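Local atomic coordinates of imelysin-like protein (Psychrobacter arcticus, PDB entry 3PF0), a protein that is of unknown function but belongs to the imelysin-like (M75) peptidase family and has been put forward as a putative metalloendopeptidase. Residues 107-119 against 227-239. Residues are numbered along the deposited sequence; the frame is centred on the assembly and turned at random.
Sequences QAWASAEMVNFGP and LNQWFNSLLSLVE
Met114 and Asn116 bring the backbones of the two segments closest, their CA atoms each 5.6 Å from those of Leu234 and Ser233 respectively. Helix 92-112 gives way to a type I turn from Ala112 to Val115, and the irregular chain beyond it lies against the flank of helix 225-250. Serine is well suited to position Ser233 at this close approach, being short and able both to accept and to donate: its OG accepts from Asn116 N (2.9 Å, N-H...O angle 137°) and can donate to Met114 O (2.6 Å), although Asn116 OD1 also lies within reach of that proton. Water 1 joins the backbones a second time, donating to both Glu113 O and Ser233 O. On the more polar margin, Asn116 ND2 donates to water 3, which also hydrogen-bonds Ser236 OG.

In this all-helical imelysin-like fold the contact joins the exit of helix 92-112 to the N-terminal half of helix 225-250, more than a hundred residues further along the chain, and helices 48-84 and 268-283 also pack on Met114. The selenomethionine at that position makes a Met-aromatic contact: its SE comes to the rim of Trp230, 3.9 Å from CH2, while Val115 CG2 meets the same rim at CZ3. Tyr54 hydrogen-bonds the indole nitrogen of Trp230, and the edge that meets this segment is carbon. Leu234 and Leu237 each bring CD2 to Met114 CB, and the branched tip of Leu237 also lays CD1 against the Glu113 carbonyl.

Phe117 has CG between its backbone N and carbonyl carbon (chi1 60°), which turns the ring toward the helix, where it lies flat on the Gln229 amide, the planes 6° apart. The extended glutamine lays CG over the ring centre in a CH-pi contact (3.8 Å to the centroid). Ser233 CB abuts the ring edge, and Val115 CG1 touches the opposite face toward its rim. Replacing Phe117 by an alanine would probably open a gap between Val115 and Gln229 and let the glutamine amide turn.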
ATOM      1  N   GLN A 107      -5.340  -4.715   2.141  1.00 29.99           N
ATOM      2  CA  GLN A 107      -5.074  -3.769   3.233  1.00 30.40           C
ATOM      3  C   GLN A 107      -3.597  -3.862   3.698  1.00 34.84           C
ATOM      4  O   GLN A 107      -2.976  -2.820   3.923  1.00 35.69           O
ATOM      5  CB  GLN A 107      -6.025  -4.018   4.410  1.00 31.80           C
ATOM      6  CG  GLN A 107      -7.447  -3.505   4.157  1.00 35.16           C
ATOM      7  CD  GLN A 107      -8.360  -3.817   5.309  1.00 50.12           C
ATOM      8  OE1 GLN A 107      -8.750  -4.962   5.539  1.00 46.56           O
ATOM      9  NE2 GLN A 107      -8.757  -2.798   6.041  1.00 47.52           N
ATOM     10  N   ALA A 108      -3.045  -5.098   3.812  1.00 30.31           N
ATOM     11  CA  ALA A 108      -1.650  -5.358   4.210  1.00 30.21           C
ATOM     12  C   ALA A 108      -0.671  -4.805   3.171  1.00 32.67           C
ATOM     13  O   ALA A 108       0.340  -4.214   3.542  1.00 32.51           O
ATOM     14  CB  ALA A 108      -1.410  -6.854   4.411  1.00 30.66           C
ATOM     15  N   TRP A 109      -0.965  -4.976   1.887  1.00 29.33           N
ATOM     16  CA  TRP A 109      -0.089  -4.434   0.852  1.00 29.72           C
ATOM     17  C   TRP A 109      -0.191  -2.906   0.785  1.00 34.06           C
ATOM     18  O   TRP A 109       0.826  -2.254   0.530  1.00 34.31           O
ATOM     19  CB  TRP A 109      -0.354  -5.049  -0.514  1.00 28.54           C
ATOM     20  CG  TRP A 109       0.514  -4.447  -1.584  1.00 29.81           C
ATOM     21  CD1 TRP A 109       0.129  -3.563  -2.546  1.00 32.54           C
ATOM     22  CD2 TRP A 109       1.944  -4.553  -1.684  1.00 29.92           C
ATOM     23  NE1 TRP A 109       1.223  -3.148  -3.273  1.00 32.30           N
ATOM     24  CE2 TRP A 109       2.353  -3.717  -2.745  1.00 34.06           C
ATOM     25  CE3 TRP A 109       2.923  -5.264  -0.966  1.00 31.28           C
ATOM     26  CZ2 TRP A 109       3.695  -3.600  -3.132  1.00 33.81           C
ATOM     27  CZ3 TRP A 109       4.253  -5.138  -1.344  1.00 32.91           C
ATOM     28  CH2 TRP A 109       4.627  -4.320  -2.416  1.00 33.73           C
ATOM     29  N   ALA A 110      -1.389  -2.338   1.040  1.00 30.85           N
ATOM     30  CA  ALA A 110      -1.592  -0.881   1.060  1.00 31.03           C
ATOM     31  C   ALA A 110      -0.680  -0.254   2.116  1.00 33.23           C
ATOM     32  O   ALA A 110      -0.081   0.788   1.865  1.00 32.04           O
ATOM     33  CB  ALA A 110      -3.055  -0.537   1.334  1.00 31.93           C
ATOM     34  N   SER A 111      -0.519  -0.938   3.265  1.00 30.96           N
ATOM     35  CA  SER A 111       0.372  -0.524   4.345  1.00 31.16           C
ATOM     36  C   SER A 111       1.836  -0.630   3.900  1.00 35.66           C
ATOM     37  O   SER A 111       2.577   0.335   4.064  1.00 37.74           O
ATOM     38  CB  SER A 111       0.116  -1.370   5.586  1.00 35.24           C
ATOM     39  OG  SER A 111      -1.165  -1.028   6.094  1.00 44.58           O
ATOM     40  N   ALA A 112       2.234  -1.757   3.273  1.00 31.40           N
ATOM     41  CA  ALA A 112       3.605  -1.984   2.765  1.00 31.69           C
ATOM     42  C   ALA A 112       4.009  -0.959   1.675  1.00 35.99           C
ATOM     43  O   ALA A 112       5.204  -0.721   1.459  1.00 34.92           O
ATOM     44  CB  ALA A 112       3.740  -3.406   2.217  1.00 31.81           C
ATOM     45  N   GLU A 113       3.011  -0.321   1.025  1.00 33.22           N
ATOM     46  CA  GLU A 113       3.241   0.690  -0.017  1.00 33.40           C
ATOM     47  C   GLU A 113       3.828   2.009   0.551  1.00 37.49           C
ATOM     48  O   GLU A 113       4.159   2.909  -0.224  1.00 38.69           O
ATOM     49  CB  GLU A 113       1.951   0.966  -0.797  1.00 34.72           C
ATOM     50  CG  GLU A 113       1.729  -0.048  -1.904  1.00 43.54           C
ATOM     51  CD  GLU A 113       0.478   0.135  -2.737  1.00 50.31           C
ATOM     52  OE1 GLU A 113      -0.479   0.775  -2.247  1.00 46.04           O
ATOM     53  OE2 GLU A 113       0.430  -0.410  -3.860  1.00 41.15           O
HETATM   54  N   MSE A 114       4.006   2.097   1.887  1.00 33.01           N
HETATM   55  CA  MSE A 114       4.653   3.234   2.557  1.00 32.67           C
HETATM   56  C   MSE A 114       6.111   3.365   2.057  1.00 35.89           C
HETATM   57  O   MSE A 114       6.696   4.434   2.171  1.00 36.53           O
HETATM   58  CB  MSE A 114       4.607   3.063   4.094  1.00 34.60           C
HETATM   59  CG  MSE A 114       5.537   1.967   4.615  1.00 41.02           C
HETATM   60 SE   MSE A 114       5.571   1.769   6.546  0.75 49.32          SE
HETATM   61  CE  MSE A 114       4.940  -0.028   6.657  1.00 45.17           C
ATOM     62  N   VAL A 115       6.684   2.250   1.542  1.00 32.05           N
ATOM     63  CA  VAL A 115       8.017   2.132   0.941  1.00 32.71           C
ATOM     64  C   VAL A 115       7.805   2.107  -0.586  1.00 38.48           C
ATOM     65  O   VAL A 115       7.080   1.247  -1.088  1.00 37.89           O
ATOM     66  CB  VAL A 115       8.780   0.880   1.479  1.00 36.33           C
ATOM     67  CG1 VAL A 115      10.091   0.644   0.733  1.00 36.23           C
ATOM     68  CG2 VAL A 115       9.039   1.005   2.973  1.00 36.42           C
ATOM     69  N   ASN A 116       8.376   3.080  -1.304  1.00 36.41           N
ATOM     70  CA  ASN A 116       8.233   3.194  -2.763  1.00 36.23           C
ATOM     71  C   ASN A 116       9.591   2.971  -3.468  1.00 41.48           C
ATOM     72  O   ASN A 116       9.755   3.320  -4.636  1.00 41.74           O
ATOM     73  CB  ASN A 116       7.642   4.574  -3.126  1.00 35.23           C
ATOM     74  CG  ASN A 116       8.580   5.739  -2.887  1.00 49.74           C
ATOM     75  OD1 ASN A 116       9.566   5.643  -2.139  1.00 40.92           O
ATOM     76  ND2 ASN A 116       8.325   6.854  -3.566  1.00 39.33           N
ATOM     77  N   PHE A 117      10.549   2.372  -2.757  1.00 38.49           N
ATOM     78  CA  PHE A 117      11.891   2.135  -3.274  1.00 38.24           C
ATOM     79  C   PHE A 117      12.378   0.751  -2.887  1.00 41.64           C
ATOM     80  O   PHE A 117      11.742   0.074  -2.084  1.00 41.05           O
ATOM     81  CB  PHE A 117      12.847   3.222  -2.726  1.00 40.34           C
ATOM     82  CG  PHE A 117      12.966   3.258  -1.218  1.00 40.59           C
ATOM     83  CD1 PHE A 117      12.038   3.952  -0.446  1.00 42.09           C
ATOM     84  CD2 PHE A 117      14.027   2.628  -0.571  1.00 41.51           C
ATOM     85  CE1 PHE A 117      12.143   3.974   0.950  1.00 42.86           C
ATOM     86  CE2 PHE A 117      14.133   2.654   0.824  1.00 43.69           C
ATOM     87  CZ  PHE A 117      13.198   3.336   1.574  1.00 41.56           C
ATOM     88  N   GLY A 118      13.512   0.354  -3.448  1.00 38.56           N
ATOM     89  CA  GLY A 118      14.161  -0.908  -3.127  1.00 37.93           C
ATOM     90  C   GLY A 118      13.592  -2.170  -3.745  1.00 40.55           C
ATOM     91  O   GLY A 118      13.132  -2.155  -4.885  1.00 39.79           O
ATOM     92  N   PRO A 119      13.686  -3.302  -3.007  1.00 37.49           N
ATOM     93  CA  PRO A 119      13.260  -4.609  -3.547  1.00 36.78           C
ATOM     94  C   PRO A 119      11.871  -4.665  -4.193  1.00 38.55           C
ATOM     95  O   PRO A 119      11.716  -5.387  -5.179  1.00 36.38           O
ATOM     96  CB  PRO A 119      13.286  -5.519  -2.318  1.00 38.34           C
ATOM     97  CG  PRO A 119      14.262  -4.906  -1.419  1.00 43.56           C
ATOM     98  CD  PRO A 119      14.255  -3.444  -1.652  1.00 39.43           C
ATOM     99  N   LEU A 227      17.407   8.783   5.738  1.00 44.13           N
ATOM    100  CA  LEU A 227      16.338   9.576   6.335  1.00 43.72           C
ATOM    101  C   LEU A 227      15.575  10.354   5.250  1.00 47.68           C
ATOM    102  O   LEU A 227      14.341  10.405   5.290  1.00 46.31           O
ATOM    103  CB  LEU A 227      16.925  10.528   7.386  1.00 45.37           C
ATOM    104  CG  LEU A 227      15.950  11.094   8.423  1.00 50.42           C
ATOM    105  CD1 LEU A 227      15.707  10.095   9.554  1.00 50.24           C
ATOM    106  CD2 LEU A 227      16.469  12.407   8.989  1.00 52.40           C
ATOM    107  N   ASN A 228      16.304  10.895   4.250  1.00 44.69           N
ATOM    108  CA  ASN A 228      15.699  11.648   3.152  1.00 44.33           C
ATOM    109  C   ASN A 228      14.789  10.751   2.298  1.00 45.74           C
ATOM    110  O   ASN A 228      13.660  11.147   2.006  1.00 45.12           O
ATOM    111  CB  ASN A 228      16.761  12.321   2.275  1.00 45.48           C
ATOM    112  CG  ASN A 228      16.186  13.398   1.384  1.00 69.30           C
ATOM    113  OD1 ASN A 228      15.802  14.477   1.843  1.00 61.64           O
ATOM    114  ND2 ASN A 228      16.080  13.120   0.093  1.00 61.81           N
ATOM    115  N   GLN A 229      15.264   9.541   1.937  1.00 40.27           N
ATOM    116  CA  GLN A 229      14.517   8.590   1.119  1.00 38.11           C
ATOM    117  C   GLN A 229      13.283   8.081   1.848  1.00 41.38           C
ATOM    118  O   GLN A 229      12.230   7.965   1.224  1.00 41.24           O
ATOM    119  CB  GLN A 229      15.401   7.405   0.679  1.00 38.75           C
ATOM    120  CG  GLN A 229      14.794   6.636  -0.509  1.00 43.01           C
ATOM    121  CD  GLN A 229      15.774   5.843  -1.332  1.00 58.53           C
ATOM    122  OE1 GLN A 229      16.748   5.262  -0.833  1.00 51.84           O
ATOM    123  NE2 GLN A 229      15.482   5.739  -2.614  1.00 51.46           N
ATOM    124  N   TRP A 230      13.417   7.763   3.148  1.00 38.02           N
ATOM    125  CA  TRP A 230      12.342   7.248   3.992  1.00 36.73           C
ATOM    126  C   TRP A 230      11.161   8.245   4.088  1.00 38.98           C
ATOM    127  O   TRP A 230      10.026   7.850   3.828  1.00 36.81           O
ATOM    128  CB  TRP A 230      12.886   6.888   5.392  1.00 36.16           C
ATOM    129  CG  TRP A 230      11.846   6.682   6.464  1.00 37.07           C
ATOM    130  CD1 TRP A 230      11.688   7.423   7.595  1.00 40.91           C
ATOM    131  CD2 TRP A 230      10.820   5.675   6.496  1.00 36.09           C
ATOM    132  NE1 TRP A 230      10.644   6.930   8.345  1.00 40.15           N
ATOM    133  CE2 TRP A 230      10.095   5.855   7.698  1.00 40.51           C
ATOM    134  CE3 TRP A 230      10.426   4.651   5.614  1.00 36.51           C
ATOM    135  CZ2 TRP A 230       9.009   5.042   8.049  1.00 39.18           C
ATOM    136  CZ3 TRP A 230       9.347   3.851   5.961  1.00 37.48           C
ATOM    137  CH2 TRP A 230       8.658   4.041   7.170  1.00 38.54           C
ATOM    138  N   PHE A 231      11.422   9.515   4.444  1.00 36.06           N
ATOM    139  CA  PHE A 231      10.355  10.498   4.599  1.00 35.75           C
ATOM    140  C   PHE A 231       9.783  10.958   3.257  1.00 40.55           C
ATOM    141  O   PHE A 231       8.607  11.330   3.203  1.00 40.04           O
ATOM    142  CB  PHE A 231      10.804  11.690   5.445  1.00 38.63           C
ATOM    143  CG  PHE A 231      10.839  11.346   6.909  1.00 40.03           C
ATOM    144  CD1 PHE A 231       9.668  11.299   7.656  1.00 42.83           C
ATOM    145  CD2 PHE A 231      12.035  11.015   7.533  1.00 42.46           C
ATOM    146  CE1 PHE A 231       9.696  10.948   9.006  1.00 43.83           C
ATOM    147  CE2 PHE A 231      12.060  10.651   8.880  1.00 45.45           C
ATOM    148  CZ  PHE A 231      10.891  10.623   9.606  1.00 43.41           C
ATOM    149  N   ASN A 232      10.577  10.897   2.173  1.00 37.25           N
ATOM    150  CA  ASN A 232      10.049  11.235   0.858  1.00 37.66           C
ATOM    151  C   ASN A 232       9.136  10.104   0.386  1.00 41.86           C
ATOM    152  O   ASN A 232       8.165  10.357  -0.325  1.00 42.90           O
ATOM    153  CB  ASN A 232      11.155  11.525  -0.144  1.00 38.31           C
ATOM    154  CG  ASN A 232      11.525  12.979  -0.142  1.00 54.89           C
ATOM    155  OD1 ASN A 232      10.839  13.809  -0.748  1.00 49.58           O
ATOM    156  ND2 ASN A 232      12.556  13.335   0.619  1.00 41.77           N
ATOM    157  N   SER A 233       9.418   8.872   0.839  1.00 36.91           N
ATOM    158  CA  SER A 233       8.608   7.694   0.559  1.00 35.55           C
ATOM    159  C   SER A 233       7.251   7.846   1.254  1.00 40.50           C
ATOM    160  O   SER A 233       6.219   7.548   0.650  1.00 39.97           O
ATOM    161  CB  SER A 233       9.320   6.429   1.035  1.00 36.26           C
ATOM    162  OG  SER A 233       8.621   5.266   0.627  1.00 40.55           O
ATOM    163  N   LEU A 234       7.261   8.328   2.517  1.00 37.71           N
ATOM    164  CA  LEU A 234       6.046   8.557   3.300  1.00 37.15           C
ATOM    165  C   LEU A 234       5.241   9.684   2.687  1.00 41.42           C
ATOM    166  O   LEU A 234       4.013   9.578   2.610  1.00 41.08           O
ATOM    167  CB  LEU A 234       6.351   8.850   4.779  1.00 37.62           C
ATOM    168  CG  LEU A 234       6.951   7.710   5.616  1.00 41.33           C
ATOM    169  CD1 LEU A 234       7.212   8.177   7.032  1.00 42.36           C
ATOM    170  CD2 LEU A 234       6.053   6.466   5.621  1.00 40.74           C
ATOM    171  N   LEU A 235       5.930  10.738   2.199  1.00 38.32           N
ATOM    172  CA  LEU A 235       5.285  11.876   1.532  1.00 38.44           C
ATOM    173  C   LEU A 235       4.614  11.396   0.232  1.00 43.66           C
ATOM    174  O   LEU A 235       3.484  11.811  -0.051  1.00 43.46           O
ATOM    175  CB  LEU A 235       6.301  13.008   1.267  1.00 38.99           C
ATOM    176  CG  LEU A 235       5.884  14.189   0.361  1.00 43.53           C
ATOM    177  CD1 LEU A 235       4.692  14.978   0.929  1.00 43.33           C
ATOM    178  CD2 LEU A 235       7.060  15.105   0.112  1.00 46.68           C
ATOM    179  N   SER A 236       5.310  10.507  -0.532  1.00 40.97           N
ATOM    180  CA  SER A 236       4.816   9.930  -1.786  0.50 40.55           C
ATOM    181  C   SER A 236       3.550   9.108  -1.549  1.00 43.72           C
ATOM    182  O   SER A 236       2.670   9.095  -2.399  1.00 43.73           O
ATOM    183  CB  SER A 236       5.889   9.059  -2.434  0.50 44.44           C
ATOM    184  OG  SER A 236       5.454   8.518  -3.671  0.50 54.20           O
ATOM    185  N   LEU A 237       3.459   8.423  -0.383  1.00 39.76           N
ATOM    186  CA  LEU A 237       2.303   7.595  -0.016  1.00 37.85           C
ATOM    187  C   LEU A 237       1.013   8.432  -0.000  1.00 42.00           C
ATOM    188  O   LEU A 237       0.027   8.032  -0.615  1.00 40.33           O
ATOM    189  CB  LEU A 237       2.524   6.912   1.359  1.00 37.13           C
ATOM    190  CG  LEU A 237       1.377   6.028   1.891  1.00 40.44           C
ATOM    191  CD1 LEU A 237       1.236   4.739   1.083  1.00 39.15           C
ATOM    192  CD2 LEU A 237       1.585   5.687   3.341  1.00 43.08           C
ATOM    193  N   VAL A 238       1.031   9.587   0.684  1.00 40.09           N
ATOM    194  CA  VAL A 238      -0.131  10.468   0.816  1.00 40.53           C
ATOM    195  C   VAL A 238      -0.323  11.308  -0.480  1.00 45.51           C
ATOM    196  O   VAL A 238      -1.472  11.601  -0.828  1.00 44.80           O
ATOM    197  CB  VAL A 238      -0.067  11.315   2.124  1.00 45.35           C
ATOM    198  CG1 VAL A 238       1.260  12.042   2.278  1.00 46.40           C
ATOM    199  CG2 VAL A 238      -1.254  12.271   2.276  1.00 45.66           C
ATOM    200  N   GLU A 239       0.770  11.660  -1.198  1.00 43.59           N
ATOM    201  CA  GLU A 239       0.654  12.437  -2.434  0.50 44.24           C
ATOM    202  C   GLU A 239      -0.019  11.609  -3.538  1.00 47.47           C
ATOM    203  O   GLU A 239      -0.973  12.095  -4.141  1.00 46.68           O
ATOM    204  CB  GLU A 239       2.015  12.981  -2.893  0.50 46.18           C
ATOM    205  CG  GLU A 239       2.072  14.501  -2.856  0.50 56.94           C
ATOM    206  CD  GLU A 239       3.436  15.166  -2.886  0.50 72.49           C
ATOM    207  OE1 GLU A 239       4.442  14.485  -3.194  0.50 43.28           O
ATOM    208  OE2 GLU A 239       3.495  16.386  -2.612  0.50 74.18           O
TER
HETATM  209  O   HOH W   1       5.007   5.545  -0.755  1.00 30.21           O
HETATM  210  O   HOH W   2       9.677   9.512  -3.191  1.00 45.45           O
HETATM  211  O   HOH W   3       5.754   6.363  -5.313  1.00 51.65           O